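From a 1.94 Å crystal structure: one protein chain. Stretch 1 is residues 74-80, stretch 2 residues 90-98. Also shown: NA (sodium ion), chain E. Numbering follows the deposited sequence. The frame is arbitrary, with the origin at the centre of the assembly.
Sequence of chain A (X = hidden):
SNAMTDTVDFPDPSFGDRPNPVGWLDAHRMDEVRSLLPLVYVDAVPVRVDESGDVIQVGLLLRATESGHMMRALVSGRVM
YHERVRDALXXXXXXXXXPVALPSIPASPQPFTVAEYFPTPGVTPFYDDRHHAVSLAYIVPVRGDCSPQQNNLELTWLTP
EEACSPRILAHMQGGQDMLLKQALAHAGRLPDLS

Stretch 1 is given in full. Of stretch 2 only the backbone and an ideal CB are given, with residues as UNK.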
ATOM      1  N   LEU A  74       2.534   4.188  21.343  1.00 18.34           N
ATOM      2  CA  LEU A  74       1.895   4.777  20.181  1.00 17.30           C
ATOM      3  C   LEU A  74       0.472   5.194  20.547  1.00 17.44           C
ATOM      4  O   LEU A  74       0.029   5.032  21.682  1.00 16.53           O
ATOM      5  CB  LEU A  74       1.861   3.754  19.051  1.00 10.96           C
ATOM      6  CG  LEU A  74       3.249   3.247  18.662  1.00 11.31           C
ATOM      7  CD1 LEU A  74       3.165   2.117  17.646  1.00 10.69           C
ATOM      8  CD2 LEU A  74       4.034   4.375  18.078  1.00 11.15           C
ATOM      9  N   VAL A  75      -0.257   5.735  19.587  1.00 16.32           N
ATOM     10  CA  VAL A  75      -1.654   6.034  19.835  1.00 13.77           C
ATOM     11  C   VAL A  75      -2.473   4.832  19.365  1.00 16.43           C
ATOM     12  O   VAL A  75      -2.441   4.470  18.191  1.00 15.66           O
ATOM     13  CB  VAL A  75      -2.059   7.337  19.149  1.00 15.50           C
ATOM     14  CG1 VAL A  75      -3.588   7.493  19.096  1.00 13.02           C
ATOM     15  CG2 VAL A  75      -1.389   8.520  19.863  1.00 10.54           C
ATOM     16  N   SER A  76      -3.181   4.198  20.297  1.00 10.94           N
ATOM     17  CA  SER A  76      -3.701   2.859  20.059  1.00 10.99           C
ATOM     18  C   SER A  76      -5.000   2.583  20.805  1.00 11.87           C
ATOM     19  O   SER A  76      -5.164   2.975  21.957  1.00 12.94           O
ATOM     20  CB  SER A  76      -2.652   1.825  20.468  1.00 32.11           C
ATOM     21  OG  SER A  76      -3.168   0.510  20.396  1.00 33.95           O
ATOM     22  N   GLY A  77      -5.920   1.892  20.148  1.00 11.59           N
ATOM     23  CA  GLY A  77      -7.167   1.570  20.800  1.00 12.64           C
ATOM     24  C   GLY A  77      -8.198   0.905  19.918  1.00 12.35           C
ATOM     25  O   GLY A  77      -8.044   0.794  18.701  1.00 11.19           O
ATOM     26  N   ARG A  78      -9.274   0.490  20.567  1.00 13.60           N
ATOM     27  CA  ARG A  78     -10.310  -0.320  19.969  1.00 13.88           C
ATOM     28  C   ARG A  78     -11.152   0.513  19.017  1.00 15.98           C
ATOM     29  O   ARG A  78     -11.281   1.721  19.192  1.00 14.11           O
ATOM     30  CB  ARG A  78     -11.179  -0.869  21.098  1.00 17.03           C
ATOM     31  CG  ARG A  78     -12.127  -1.977  20.711  1.00 27.42           C
ATOM     32  CD  ARG A  78     -12.817  -2.533  21.956  1.00 37.37           C
ATOM     33  NE  ARG A  78     -13.753  -1.579  22.556  1.00 43.36           N
ATOM     34  CZ  ARG A  78     -15.033  -1.467  22.206  1.00 44.03           C
ATOM     35  NH1 ARG A  78     -15.534  -2.243  21.251  1.00 43.87           N
ATOM     36  NH2 ARG A  78     -15.812  -0.574  22.804  1.00 42.73           N
ATOM     37  N   VAL A  79     -11.711  -0.113  17.991  1.00 11.84           N
ATOM     38  CA  VAL A  79     -12.695   0.580  17.165  1.00 11.88           C
ATOM     39  C   VAL A  79     -14.063   0.234  17.720  1.00 12.27           C
ATOM     40  O   VAL A  79     -14.377  -0.937  17.878  1.00 11.90           O
ATOM     41  CB  VAL A  79     -12.635   0.144  15.706  1.00  5.60           C
ATOM     42  CG1 VAL A  79     -13.793   0.785  14.926  1.00  5.84           C
ATOM     43  CG2 VAL A  79     -11.318   0.560  15.090  1.00  5.30           C
HETATM   44  N   MSE A  80     -14.876   1.238  18.024  1.00 11.32           N
HETATM   45  CA  MSE A  80     -16.172   0.970  18.627  1.00 12.27           C
HETATM   46  C   MSE A  80     -17.187   0.428  17.627  1.00 10.34           C
HETATM   47  O   MSE A  80     -17.074   0.633  16.422  1.00  8.74           O
HETATM   48  CB  MSE A  80     -16.747   2.228  19.276  1.00 18.33           C
HETATM   49  CG  MSE A  80     -15.799   2.927  20.225  1.00 20.77           C
HETATM   50 SE   MSE A  80     -16.750   4.209  21.312  1.00 39.51          SE
HETATM   51  CE  MSE A  80     -17.909   4.928  19.904  1.00 29.29           C
ATOM     52  N   UNK A  90      -9.544   9.473  14.605  1.00  8.27           N
ATOM     53  CA  UNK A  90      -9.766  10.825  15.087  1.00  9.93           C
ATOM     54  C   UNK A  90      -9.957  10.820  16.598  1.00 11.63           C
ATOM     55  O   UNK A  90      -9.331  11.589  17.328  1.00 13.92           O
ATOM     56  CB  UNK A  90     -10.978  11.452  14.394  1.00  9.93           C
ATOM     57  N   UNK A  91     -10.821   9.930  17.063  1.00  9.40           N
ATOM     58  CA  UNK A  91     -11.144   9.833  18.476  1.00  8.59           C
ATOM     59  C   UNK A  91      -9.922   9.528  19.324  1.00 11.48           C
ATOM     60  O   UNK A  91      -9.767  10.061  20.410  1.00  9.22           O
ATOM     61  CB  UNK A  91     -12.210   8.758  18.698  1.00  8.59           C
ATOM     62  N   UNK A  92      -9.038   8.675  18.830  1.00  8.00           N
ATOM     63  CA  UNK A  92      -7.915   8.232  19.655  1.00 10.02           C
ATOM     64  C   UNK A  92      -6.826   9.280  19.667  1.00 10.68           C
ATOM     65  O   UNK A  92      -6.102   9.426  20.647  1.00 14.66           O
ATOM     66  CB  UNK A  92      -7.359   6.899  19.150  1.00 10.02           C
ATOM     67  N   UNK A  93      -6.732  10.031  18.578  1.00 10.87           N
ATOM     68  CA  UNK A  93      -5.782  11.132  18.514  1.00 11.53           C
ATOM     69  C   UNK A  93      -6.163  12.247  19.489  1.00 14.91           C
ATOM     70  O   UNK A  93      -5.321  12.754  20.232  1.00 15.36           O
ATOM     71  CB  UNK A  93      -5.703  11.680  17.088  1.00 11.53           C
ATOM     72  N   UNK A  94      -7.434  12.630  19.483  1.00 13.00           N
ATOM     73  CA  UNK A  94      -7.922  13.645  20.402  1.00 14.52           C
ATOM     74  C   UNK A  94      -7.708  13.180  21.841  1.00 15.55           C
ATOM     75  O   UNK A  94      -7.217  13.927  22.679  1.00 13.95           O
ATOM     76  CB  UNK A  94      -9.400  13.946  20.143  1.00 14.52           C
ATOM     77  N   UNK A  95      -8.065  11.926  22.099  1.00 16.41           N
ATOM     78  CA  UNK A  95      -7.983  11.314  23.426  1.00 17.64           C
ATOM     79  C   UNK A  95      -6.586  11.315  24.043  1.00 16.44           C
ATOM     80  O   UNK A  95      -6.444  11.503  25.249  1.00 15.22           O
ATOM     81  CB  UNK A  95      -8.486   9.871  23.345  1.00 17.64           C
ATOM     82  N   UNK A  96      -5.556  11.103  23.230  1.00 14.66           N
ATOM     83  CA  UNK A  96      -4.186  11.003  23.752  1.00 15.01           C
ATOM     84  C   UNK A  96      -3.392  12.317  23.649  1.00 17.06           C
ATOM     85  O   UNK A  96      -2.485  12.564  24.442  1.00 19.64           O
ATOM     86  CB  UNK A  96      -3.436   9.901  23.001  1.00 15.01           C
ATOM     87  N   UNK A  97      -3.744  13.156  22.674  1.00 15.46           N
ATOM     88  CA  UNK A  97      -2.898  14.299  22.299  1.00 15.90           C
ATOM     89  C   UNK A  97      -3.602  15.645  22.390  1.00 17.11           C
ATOM     90  O   UNK A  97      -3.014  16.688  22.083  1.00 16.06           O
ATOM     91  CB  UNK A  97      -2.380  14.107  20.872  1.00 15.90           C
ATOM     92  N   UNK A  98      -4.865  15.618  22.790  1.00 19.33           N
ATOM     93  CA  UNK A  98      -5.641  16.837  22.893  1.00 18.54           C
ATOM     94  C   UNK A  98      -6.403  17.152  21.617  1.00 20.29           C
ATOM     95  O   UNK A  98      -6.095  16.612  20.550  1.00 18.82           O
ATOM     96  CB  UNK A  98      -4.724  18.008  23.251  1.00 18.54           C
TER
HETATM   97 NA    NA E 201      -5.137   3.975  24.005  1.00 20.42          NA

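Residues 90 to 97 are the end of a helix that begins earlier in the chain; position 98 follows it. The helix crosses strand 75-78 with its direction turned 126° from that of the strand. The axes come within 8.1 Å.

Position 90 is helical, and its CB has nothing of stretch 1 within 5.5 Å. Many side chains would do. The residue is Val 90, and it makes no contact with stretch 1.

At position 91 CA-to-CB points toward stretch 1, but no atom of stretch 1 lies within 5.5 Å of the CB. Only a long side chain could bridge the gap. The carbonyl of Arg 78 is an acceptor there, so lysine or arginine would suit. The residue is Arg 91. Its NH2 comes 3.0 Å from Arg 78 O, which lies at the edge of the guanidinium. Met 80, a selenomethionine, lies over one face, with its CG 3.2 Å from Arg 91 NH2.

At position 92 the CA is 6.6 Å from Val 75 CA, and the CB is 3.8 Å from Val 75 CG1. Beyond lie Gly 77, which has no side chain, and the carbonyl oxygen of Arg 78, an acceptor. A flat side chain with a donor at its far end fits best; histidine is a good candidate, and glutamine is possible. The residue is His 92. Its NE2 donates a nearly straight hydrogen bond to Arg 78 O, 2.9 Å long. Gly 77 CA packs over the ring face, 3.8 Å from the centroid. A CB on Gly 77 would fall 2.1 Å from His 92 CE1, a clash. His 92 ND1 is hydrogen-bonded to water 2 at 2.9 Å.

At position 93 CA-to-CB points sideways, with Val 75 CG1 5.1 Å from the CB. An apolar chain such as leucine, isoleucine or methionine could reach back. The residue is Ile 93, whose CD1 meets Val 75 CG1 at 4.2 Å.

Position 94 is out of reach, and stretch 1 leaves the choice open. The residue is Glu 94.

Position 95 points toward stretch 1, with its CB far from any atom there. A long polar chain could extend to the sodium site. The residue is Lys 95, and its NZ donates to water 2 at 3.1 Å.

At position 96 the CB faces Val 75 CG2 at 4.0 Å, and the sodium bound by Ser 76 O lies beyond. A small apolar residue could pack here, but a short acid also suits the ion and its waters. The residue is Asp 96. Its OD2 accepts from water 1 at 3.0 Å, and its OD1 from water 3 at 2.7 Å. Both waters bind the sodium, so the acid serves it indirectly.

Position 97 points sideways; a long apolar chain could still touch Val 75. The residue is Leu 97, its CG 4.5 Å from Val 75 CG2.

Position 98 leaves the helix with phi 92° and psi 164°. A CB would jam against the preceding carbonyl, which calls for glycine. The residue is Gly 98.

Stretch 2 90-98: VRHIEKDLG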
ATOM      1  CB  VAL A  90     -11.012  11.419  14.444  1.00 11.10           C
ATOM      2  CG1 VAL A  90     -11.361  12.728  15.104  1.00 11.87           C
ATOM      3  CG2 VAL A  90     -10.808  11.606  12.940  1.00 12.35           C
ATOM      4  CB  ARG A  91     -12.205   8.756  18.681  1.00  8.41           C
ATOM      5  CG  ARG A  91     -12.638   8.592  20.104  1.00 14.58           C
ATOM      6  CD  ARG A  91     -13.867   7.707  20.206  1.00 15.69           C
ATOM      7  NE  ARG A  91     -13.616   6.373  19.673  1.00 15.54           N
ATOM      8  CZ  ARG A  91     -13.075   5.386  20.372  1.00 15.00           C
ATOM      9  NH1 ARG A  91     -12.720   5.592  21.634  1.00 12.96           N
ATOM     10  NH2 ARG A  91     -12.892   4.203  19.805  1.00 16.11           N
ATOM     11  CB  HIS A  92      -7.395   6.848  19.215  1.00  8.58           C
ATOM     12  CG  HIS A  92      -8.268   5.716  19.659  1.00  9.24           C
ATOM     13  ND1 HIS A  92      -8.363   5.324  20.977  1.00 13.37           N
ATOM     14  CD2 HIS A  92      -9.112   4.908  18.967  1.00  8.96           C
ATOM     15  CE1 HIS A  92      -9.221   4.323  21.080  1.00 16.56           C
ATOM     16  NE2 HIS A  92      -9.689   4.052  19.874  1.00  7.02           N
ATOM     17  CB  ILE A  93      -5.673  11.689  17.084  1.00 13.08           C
ATOM     18  CG1 ILE A  93      -5.042  10.654  16.158  1.00 13.91           C
ATOM     19  CG2 ILE A  93      -4.838  12.957  17.050  1.00 15.32           C
ATOM     20  CD1 ILE A  93      -3.526  10.572  16.278  1.00 16.16           C
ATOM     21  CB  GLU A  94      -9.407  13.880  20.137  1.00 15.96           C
ATOM     22  CG  GLU A  94      -9.925  15.207  20.601  1.00 23.73           C
ATOM     23  CD  GLU A  94     -10.447  15.163  22.012  1.00 30.68           C
ATOM     24  OE1 GLU A  94     -10.718  14.051  22.508  1.00 33.67           O
ATOM     25  OE2 GLU A  94     -10.597  16.241  22.631  1.00 33.01           O
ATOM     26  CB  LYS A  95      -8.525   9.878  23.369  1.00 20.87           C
ATOM     27  CG  LYS A  95      -8.364   9.076  24.645  1.00 20.89           C
ATOM     28  CD  LYS A  95      -9.127   7.763  24.549  1.00 24.05           C
ATOM     29  CE  LYS A  95      -8.759   6.842  25.691  1.00 24.05           C
ATOM     30  NZ  LYS A  95      -7.282   6.698  25.764  1.00 26.53           N
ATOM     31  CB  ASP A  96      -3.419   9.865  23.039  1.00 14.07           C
ATOM     32  CG  ASP A  96      -3.588   8.507  23.719  1.00 15.97           C
ATOM     33  OD1 ASP A  96      -3.640   8.453  24.963  1.00 16.19           O
ATOM     34  OD2 ASP A  96      -3.660   7.483  23.009  1.00 18.13           O
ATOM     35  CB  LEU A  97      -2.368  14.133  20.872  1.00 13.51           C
ATOM     36  CG  LEU A  97      -1.458  12.937  20.589  1.00 10.95           C
ATOM     37  CD1 LEU A  97      -0.978  12.983  19.153  1.00 10.60           C
ATOM     38  CD2 LEU A  97      -0.276  12.923  21.570  1.00 13.35           C
TER
HETATM   39  O   HOH W   1      -2.948   4.631  23.391  1.00 23.33           O
HETATM   40  O   HOH W   2      -6.346   5.659  22.979  1.00 10.41           O
HETATM   41  O   HOH W   3      -4.209   5.958  25.833  1.00 35.04           O
HETATM   42  O   HOH W   4      -3.607   2.492  24.801  1.00 22.59           O
HETATM   43  O   HOH W   5      -7.116   2.951  24.895  1.00 13.65           O
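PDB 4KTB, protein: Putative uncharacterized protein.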